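Local coordinates for protein glycoside hydrolase, GH17 family (Formosa sp. Hel1_33_131, PDB 6FCG) that probably hydrolyses internal beta-1,3-glucosidic bonds of the algal polysaccharide laminarin, acting as an endo-laminarinase, at residues E105-N108 and N112-M115; Q222-D227 and A289-S294; H246-H249 and F254-V257. All blocks are in the same frame, centred on the assembly; numbering follows the deposited sequence.

Interaction 1: E105-N108 and N112-M115; sequences ELKN and NFEM
The turn from helix 95-109 into strand 116-121, a helix-to-strand connection of the TIM barrel, is packed by Phe113 folding back under Leu106 and Lys107 of the helix's last turns. Leu106 packs on the face of the ring and Lys107 on its edge. The leucine CB stands over one face of the phenyl ring in a CH-pi contact, 4.0 Å from the ring centroid and 16° off the normal, displaced toward the CD2-CE2 side. From the same leucine, CD1 reaches along to the far end of the ring and comes to 3.7 Å from Phe113 CZ, so CB and CD1 together follow the CD2-CE2-CZ side of the ring. Phe113 can meet the helix this way because its CG lies anti to the backbone N (chi1 -168°), which swings the ring off the connecting segment and onto the helix.

Lys107 approaches differently, crossing the phenylalanine at about a right angle. Its CG sits at the ring edge, near the ring plane and 4.0 Å from Phe113 CD2, and the same methylene is 3.8 Å from Phe113 O. Only the aliphatic part of the lysine is used here; the chain bends at chi3 and carries NZ on to a salt bridge with Asp159. The other neighbour is helix 68-80, whose Met75 and Lys76 touch Leu106 and whose His79 stacks with Phe113, so the end of helix 95-109 is packed against the preceding barrel helix while Lys107 reaches the segment leading into strand 161-168, the neighbour of 116-121 in the barrel sheet.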
loop_
_atom_site.group_PDB
_atom_site.type_symbol
_atom_site.label_atom_id
_atom_site.label_comp_id
_atom_site.label_asym_id
_atom_site.label_seq_id
_atom_site.Cartn_x
_atom_site.Cartn_y
_atom_site.Cartn_z
ATOM N N GLU A 105 18.100 38.467 -37.920
ATOM C CA GLU A 105 17.079 39.459 -38.258
ATOM C C GLU A 105 16.934 40.550 -37.198
ATOM O O GLU A 105 16.877 41.736 -37.537
ATOM C CB GLU A 105 15.718 38.822 -38.508
ATOM C CG GLU A 105 15.593 38.166 -39.878
ATOM C CD GLU A 105 14.178 37.675 -40.170
ATOM O OE1 GLU A 105 14.037 36.693 -40.929
ATOM O OE2 GLU A 105 13.199 38.265 -39.638
ATOM N N LEU A 106 16.895 40.165 -35.919
ATOM C CA LEU A 106 16.770 41.153 -34.846
ATOM C C LEU A 106 17.981 42.086 -34.712
ATOM O O LEU A 106 17.820 43.229 -34.328
ATOM C CB LEU A 106 16.502 40.519 -33.486
ATOM C CG LEU A 106 15.227 39.729 -33.284
ATOM C CD1 LEU A 106 15.391 38.729 -32.169
ATOM C CD2 LEU A 106 14.015 40.610 -32.987
ATOM N N LYS A 107 19.174 41.591 -35.012
ATOM C CA LYS A 107 20.369 42.430 -35.016
ATOM C C LYS A 107 20.401 43.425 -36.206
ATOM O O LYS A 107 20.940 44.516 -36.066
ATOM C CB LYS A 107 21.664 41.584 -34.992
ATOM C CG LYS A 107 21.774 40.705 -33.760
ATOM C CD LYS A 107 23.099 39.993 -33.557
ATOM C CE LYS A 107 24.349 40.714 -33.996
ATOM N NZ LYS A 107 25.521 40.032 -33.400
ATOM N N ASN A 108 19.810 43.052 -37.341
ATOM C CA ASN A 108 19.639 43.981 -38.453
ATOM C C ASN A 108 18.584 45.042 -38.164
ATOM O O ASN A 108 18.753 46.171 -38.596
ATOM C CB ASN A 108 19.260 43.257 -39.734
ATOM C CG ASN A 108 20.317 42.262 -40.190
ATOM O OD1 ASN A 108 21.473 42.397 -39.875
ATOM N ND2 ASN A 108 19.911 41.262 -40.984
ATOM N N ASN A 112 21.645 47.674 -31.397
ATOM C CA ASN A 112 21.985 47.329 -29.982
ATOM C C ASN A 112 21.545 45.968 -29.486
ATOM O O ASN A 112 21.903 45.589 -28.369
ATOM C CB ASN A 112 21.453 48.390 -29.009
ATOM C CG ASN A 112 22.128 49.719 -29.193
ATOM O OD1 ASN A 112 21.445 50.732 -29.205
ATOM N ND2 ASN A 112 23.441 49.735 -29.425
ATOM N N PHE A 113 20.766 45.248 -30.286
ATOM C CA PHE A 113 20.371 43.902 -29.915
ATOM C C PHE A 113 21.599 43.010 -29.913
ATOM O O PHE A 113 22.389 43.046 -30.847
ATOM C CB PHE A 113 19.291 43.328 -30.849
ATOM C CG PHE A 113 18.660 42.067 -30.321
ATOM C CD1 PHE A 113 17.590 42.126 -29.439
ATOM C CD2 PHE A 113 19.178 40.818 -30.668
ATOM C CE1 PHE A 113 17.027 40.964 -28.937
ATOM C CE2 PHE A 113 18.623 39.659 -30.171
ATOM C CZ PHE A 113 17.544 39.727 -29.308
ATOM N N GLU A 114 21.698 42.181 -28.877
ATOM C CA GLU A 114 22.876 41.371 -28.597
ATOM C C GLU A 114 22.375 40.034 -28.007
ATOM O O GLU A 114 21.655 40.022 -27.011
ATOM C CB GLU A 114 23.740 42.140 -27.608
ATOM C CG GLU A 114 25.174 41.676 -27.447
ATOM C CD GLU A 114 25.928 42.389 -26.306
ATOM O OE1 GLU A 114 25.290 42.987 -25.384
ATOM O OE2 GLU A 114 27.189 42.360 -26.326
ATOM N N MET A 115 22.632 38.924 -28.698
ATOM C CA MET A 115 22.326 37.591 -28.176
ATOM C C MET A 115 23.375 36.657 -28.719
ATOM O O MET A 115 23.620 36.653 -29.924
ATOM C CB MET A 115 20.926 37.105 -28.595
ATOM C CG MET A 115 20.466 35.838 -27.873
ATOM S SD MET A 115 20.166 36.062 -26.108
ATOM C CE MET A 115 18.670 37.040 -26.145
#

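Interaction 2: Q222-D227 and A289-S294; sequences QYHVED and ASYIKS
Tyr291, near the C-terminal end of helix 266-294, lies flat against His224 in an offset stack that joins this long helix of the TIM-barrel domain to the connection leading into helix 226-234. One turn or less before the tyrosine, Ala289 packs on Ile301 of strand 301-305, and Ser290 touches Asn135 of a neighbouring subunit. At Tyr291 the ring is carried out to the surface, its CG placed opposite the backbone N (chi1 -176°). The two ring planes differ by only 15° and their centroids are 3.9 Å apart. Tyr291 CE1 lies above the centre of the imidazole, whereas His224 CD2 falls toward the rim of the phenol, 3.3 Å from Tyr291 CZ. The side chains run past one another in opposite directions, which brings Tyr291 OH beside His224 CB. The histidine is itself the centre of an inverse gamma turn, and its NE2 is hydrogen-bonded to Gly217 O, a bond that helps to set the turn of the imidazole. A serine in place of His224 would probably leave the phenol without its flat partner and Gly217 O without the bond from NE2. Beyond the stack, Ile292 joins Ala289 on Ile301, and Ser294 bonds to the backbone one turn earlier: its OG donates to Tyr291 O at 2.7 Å, tilted 19° from the carbonyl plane.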
loop_
_atom_site.group_PDB
_atom_site.type_symbol
_atom_site.label_atom_id
_atom_site.label_comp_id
_atom_site.label_asym_id
_atom_site.label_seq_id
_atom_site.Cartn_x
_atom_site.Cartn_y
_atom_site.Cartn_z
ATOM N N GLN A 222 34.659 5.112 -11.240
ATOM C CA GLN A 222 34.521 4.368 -12.489
ATOM C C GLN A 222 34.774 5.226 -13.723
ATOM O O GLN A 222 35.271 4.733 -14.744
ATOM C CB GLN A 222 33.103 3.806 -12.540
ATOM C CG GLN A 222 32.783 2.959 -13.739
ATOM C CD GLN A 222 31.303 2.610 -13.830
ATOM O OE1 GLN A 222 30.644 2.384 -12.807
ATOM N NE2 GLN A 222 30.801 2.460 -15.050
ATOM N N TYR A 223 34.356 6.488 -13.651
ATOM C CA TYR A 223 34.547 7.448 -14.754
ATOM C C TYR A 223 36.021 7.881 -14.923
ATOM O O TYR A 223 36.405 8.297 -16.017
ATOM C CB TYR A 223 33.672 8.696 -14.552
ATOM C CG TYR A 223 32.177 8.515 -14.719
ATOM C CD1 TYR A 223 31.582 8.647 -15.954
ATOM C CD2 TYR A 223 31.347 8.222 -13.621
ATOM C CE1 TYR A 223 30.203 8.484 -16.104
ATOM C CE2 TYR A 223 29.981 8.084 -13.761
ATOM C CZ TYR A 223 29.410 8.219 -15.001
ATOM O OH TYR A 223 28.063 8.078 -15.149
ATOM N N HIS A 224 36.855 7.734 -13.884
ATOM C CA HIS A 224 38.259 8.196 -13.938
ATOM C C HIS A 224 39.176 7.362 -14.835
ATOM O O HIS A 224 40.055 6.671 -14.339
ATOM C CB HIS A 224 38.879 8.253 -12.543
ATOM C CG HIS A 224 38.154 9.145 -11.599
ATOM N ND1 HIS A 224 38.348 9.091 -10.235
ATOM C CD2 HIS A 224 37.187 10.069 -11.812
ATOM C CE1 HIS A 224 37.557 9.976 -9.651
ATOM N NE2 HIS A 224 36.841 10.583 -10.586
ATOM N N VAL A 225 39.008 7.483 -16.146
ATOM C CA VAL A 225 39.775 6.719 -17.129
ATOM C C VAL A 225 40.683 7.681 -17.907
ATOM O O VAL A 225 40.487 8.912 -17.899
ATOM C CB VAL A 225 38.858 5.852 -18.053
ATOM C CG1 VAL A 225 37.964 4.936 -17.218
ATOM C CG2 VAL A 225 37.976 6.682 -18.975
ATOM N N GLU A 226 41.692 7.125 -18.552
ATOM C CA GLU A 226 42.625 7.915 -19.345
ATOM C C GLU A 226 41.920 8.838 -20.365
ATOM O O GLU A 226 42.264 10.030 -20.433
ATOM C CB GLU A 226 43.608 6.941 -20.025
ATOM C CG GLU A 226 44.565 7.458 -21.137
ATOM C CD GLU A 226 46.029 7.626 -20.744
ATOM O OE1 GLU A 226 46.421 7.357 -19.587
ATOM O OE2 GLU A 226 46.805 8.058 -21.630
ATOM N N ASP A 227 40.943 8.310 -21.119
ATOM C CA ASP A 227 40.250 9.121 -22.140
ATOM C C ASP A 227 39.570 10.377 -21.585
ATOM O O ASP A 227 39.567 11.405 -22.246
ATOM C CB ASP A 227 39.277 8.286 -22.964
ATOM C CG ASP A 227 39.986 7.344 -23.939
ATOM O OD1 ASP A 227 41.079 7.685 -24.437
ATOM O OD2 ASP A 227 39.458 6.251 -24.219
ATOM N N ALA A 289 35.782 20.444 -9.811
ATOM C CA ALA A 289 36.977 21.282 -9.653
ATOM C C ALA A 289 38.114 20.566 -8.909
ATOM O O ALA A 289 39.263 20.680 -9.300
ATOM C CB ALA A 289 36.642 22.598 -8.949
ATOM N N SER A 290 37.778 19.836 -7.847
ATOM C CA SER A 290 38.745 18.998 -7.120
ATOM C C SER A 290 39.364 17.914 -7.965
ATOM O O SER A 290 40.566 17.645 -7.866
ATOM C CB SER A 290 38.093 18.335 -5.921
ATOM O OG SER A 290 37.875 19.294 -4.929
ATOM N N TYR A 291 38.551 17.281 -8.794
ATOM C CA TYR A 291 39.061 16.215 -9.639
ATOM C C TYR A 291 40.090 16.727 -10.654
ATOM O O TYR A 291 41.145 16.102 -10.820
ATOM C CB TYR A 291 37.933 15.418 -10.337
ATOM C CG TYR A 291 38.514 14.258 -11.120
ATOM C CD1 TYR A 291 39.159 13.212 -10.459
ATOM C CD2 TYR A 291 38.473 14.237 -12.501
ATOM C CE1 TYR A 291 39.726 12.168 -11.164
ATOM C CE2 TYR A 291 39.034 13.200 -13.211
ATOM C CZ TYR A 291 39.664 12.170 -12.539
ATOM O OH TYR A 291 40.226 11.157 -13.261
ATOM N N ILE A 292 39.808 17.853 -11.307
ATOM C CA ILE A 292 40.725 18.376 -12.344
ATOM C C ILE A 292 41.997 18.905 -11.670
ATOM O O ILE A 292 43.090 18.691 -12.176
ATOM C CB ILE A 292 40.107 19.358 -13.384
ATOM C CG1 ILE A 292 39.872 20.752 -12.772
ATOM C CG2 ILE A 292 38.861 18.719 -14.047
ATOM C CD1 ILE A 292 39.008 21.720 -13.561
ATOM N N LYS A 293 41.861 19.499 -10.484
ATOM C CA LYS A 293 43.022 19.910 -9.688
ATOM C C LYS A 293 43.933 18.718 -9.374
ATOM O O LYS A 293 45.140 18.829 -9.509
ATOM C CB LYS A 293 42.598 20.597 -8.383
ATOM C CG LYS A 293 43.740 21.337 -7.703
ATOM C CD LYS A 293 43.336 21.897 -6.346
ATOM C CE LYS A 293 44.401 22.859 -5.836
ATOM N NZ LYS A 293 44.156 23.240 -4.420
ATOM N N SER A 294 43.346 17.579 -9.007
ATOM C CA SER A 294 44.112 16.341 -8.743
ATOM C C SER A 294 44.860 15.814 -9.977
ATOM O O SER A 294 45.860 15.158 -9.837
ATOM C CB SER A 294 43.204 15.238 -8.170
ATOM O OG SER A 294 42.589 14.463 -9.195
#

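Interaction 3: H246-H249 and F254-V257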
loop_
_atom_site.group_PDB
_atom_site.type_symbol
_atom_site.label_atom_id
_atom_site.label_comp_id
_atom_site.label_asym_id
_atom_site.label_seq_id
_atom_site.Cartn_x
_atom_site.Cartn_y
_atom_site.Cartn_z
ATOM N N HIS A 246 16.035 16.644 -8.826
ATOM C CA HIS A 246 15.928 15.212 -9.064
ATOM C C HIS A 246 16.394 14.391 -7.880
ATOM O O HIS A 246 15.802 13.371 -7.588
ATOM C CB HIS A 246 16.690 14.821 -10.331
ATOM C CG HIS A 246 15.998 15.265 -11.573
ATOM N ND1 HIS A 246 16.493 16.245 -12.407
ATOM C CD2 HIS A 246 14.809 14.898 -12.094
ATOM C CE1 HIS A 246 15.654 16.436 -13.409
ATOM N NE2 HIS A 246 14.625 15.628 -13.242
ATOM N N ASP A 247 17.468 14.823 -7.232
ATOM C CA ASP A 247 17.988 14.102 -6.104
ATOM C C ASP A 247 17.109 14.192 -4.861
ATOM O O ASP A 247 17.192 13.311 -4.011
ATOM C CB ASP A 247 19.455 14.482 -5.831
ATOM C CG ASP A 247 20.421 13.881 -6.859
ATOM O OD1 ASP A 247 20.032 12.949 -7.593
ATOM O OD2 ASP A 247 21.595 14.303 -6.921
ATOM N N THR A 248 16.178 15.140 -4.780
ATOM C CA THR A 248 15.136 15.066 -3.721
ATOM C C THR A 248 14.357 13.724 -3.709
ATOM O O THR A 248 13.744 13.367 -2.686
ATOM C CB THR A 248 14.077 16.168 -3.776
ATOM O OG1 THR A 248 13.295 16.059 -4.976
ATOM C CG2 THR A 248 14.719 17.516 -3.677
ATOM N N HIS A 249 14.385 12.997 -4.835
ATOM C CA HIS A 249 13.937 11.612 -4.865
ATOM C C HIS A 249 15.074 10.575 -4.890
ATOM O O HIS A 249 15.070 9.651 -4.090
ATOM C CB HIS A 249 13.070 11.412 -6.070
ATOM C CG HIS A 249 12.536 10.028 -6.183
ATOM N ND1 HIS A 249 13.114 9.075 -6.996
ATOM C CD2 HIS A 249 11.481 9.428 -5.587
ATOM C CE1 HIS A 249 12.426 7.949 -6.904
ATOM N NE2 HIS A 249 11.429 8.140 -6.061
ATOM N N PHE A 254 19.857 15.074 1.815
ATOM C CA PHE A 254 19.938 16.542 2.016
ATOM C C PHE A 254 18.579 17.247 2.107
ATOM O O PHE A 254 18.501 18.425 2.444
ATOM C CB PHE A 254 20.741 17.167 0.840
ATOM C CG PHE A 254 19.947 17.288 -0.434
ATOM C CD1 PHE A 254 19.183 18.428 -0.685
ATOM C CD2 PHE A 254 19.908 16.249 -1.357
ATOM C CE1 PHE A 254 18.425 18.536 -1.836
ATOM C CE2 PHE A 254 19.140 16.353 -2.512
ATOM C CZ PHE A 254 18.404 17.500 -2.750
ATOM N N TRP A 255 17.511 16.540 1.756
ATOM C CA TRP A 255 16.204 17.164 1.513
ATOM C C TRP A 255 15.220 16.840 2.633
ATOM O O TRP A 255 14.911 15.673 2.879
ATOM C CB TRP A 255 15.647 16.654 0.184
ATOM C CG TRP A 255 14.305 17.181 -0.174
ATOM C CD1 TRP A 255 13.158 16.466 -0.255
ATOM C CD2 TRP A 255 13.974 18.515 -0.485
ATOM N NE1 TRP A 255 12.138 17.274 -0.586
ATOM C CE2 TRP A 255 12.612 18.547 -0.735
ATOM C CE3 TRP A 255 14.697 19.697 -0.562
ATOM C CZ2 TRP A 255 11.937 19.724 -1.076
ATOM C CZ3 TRP A 255 14.037 20.861 -0.897
ATOM C CH2 TRP A 255 12.674 20.868 -1.142
ATOM N N GLY A 256 14.748 17.877 3.302
ATOM C CA GLY A 256 13.718 17.740 4.296
ATOM C C GLY A 256 13.668 18.882 5.282
ATOM O O GLY A 256 14.331 19.907 5.117
ATOM N N VAL A 257 12.803 18.706 6.276
ATOM C CA VAL A 257 12.777 19.537 7.480
ATOM C C VAL A 257 13.293 18.613 8.571
ATOM O O VAL A 257 12.696 17.554 8.821
ATOM C CB VAL A 257 11.351 20.027 7.781
ATOM C CG1 VAL A 257 11.330 20.900 9.017
ATOM C CG2 VAL A 257 10.817 20.813 6.599
#
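Thr248 lays its CG2 methyl over the indole of Trp255, a CH-pi contact between helix 244-250, which follows barrel strand 238-241, and the loop running on to strand 257-258. The methyl stands 3.5 Å from the centroid of the five-membered ring and 17° off its normal, with Trp255 CD2 the atom nearest to it at 3.4 Å. Thr248 CB follows over the CG-CD1 side, 3.7 Å from Trp255 CD1, so the threonine lies alongside the tryptophan and points the same way.

With a chi1 of 65°, the threonine puts OG1 between its backbone N and carbonyl carbon, where it meets both Met245 O and Ser321 OG, and turns CG2 to the indole. Trp255 NE1 bonds to Ser321 O, so both residues of the CH-pi pair are fastened to the same serine, and the rotation of the indole is held from its polar edge.

Phe254 uses the other part of the helix. Its ring edge meets Asp247, CE2 lying 3.8 Å from the aspartate CB, while Asp247 OD2 is hydrogen-bonded to Tyr280 OH. Tyr280, on helix 266-294, also stacks with Phe254, thereby binding both segments to that helix. The two halves of the contact come together at the methyl of Thr248, where CG2, already over the indole, is also 3.8 Å from Phe254 CZ.

In the fold
Interactions 2 and 3 share helix 266-294: Tyr291 near its end stacks in interaction 2, and Tyr280, Ala277 and Met274 farther back receive side chains of interaction 3. Along the chain, interaction 3 falls entirely between the two segments of interaction 2; their centres are 27 Å apart, and their nearest atoms about 12 Å. Interaction 1 closes earlier, 40 Å from interaction 2 and 42 Å from interaction 3 between centres, and lies across the chain's centre from the latter. It precedes a barrel strand, whereas 246-249 follows one, at the strand end where TIM-barrel active sites generally lie. A calcium ion is about 11 Å from the His224 side chain.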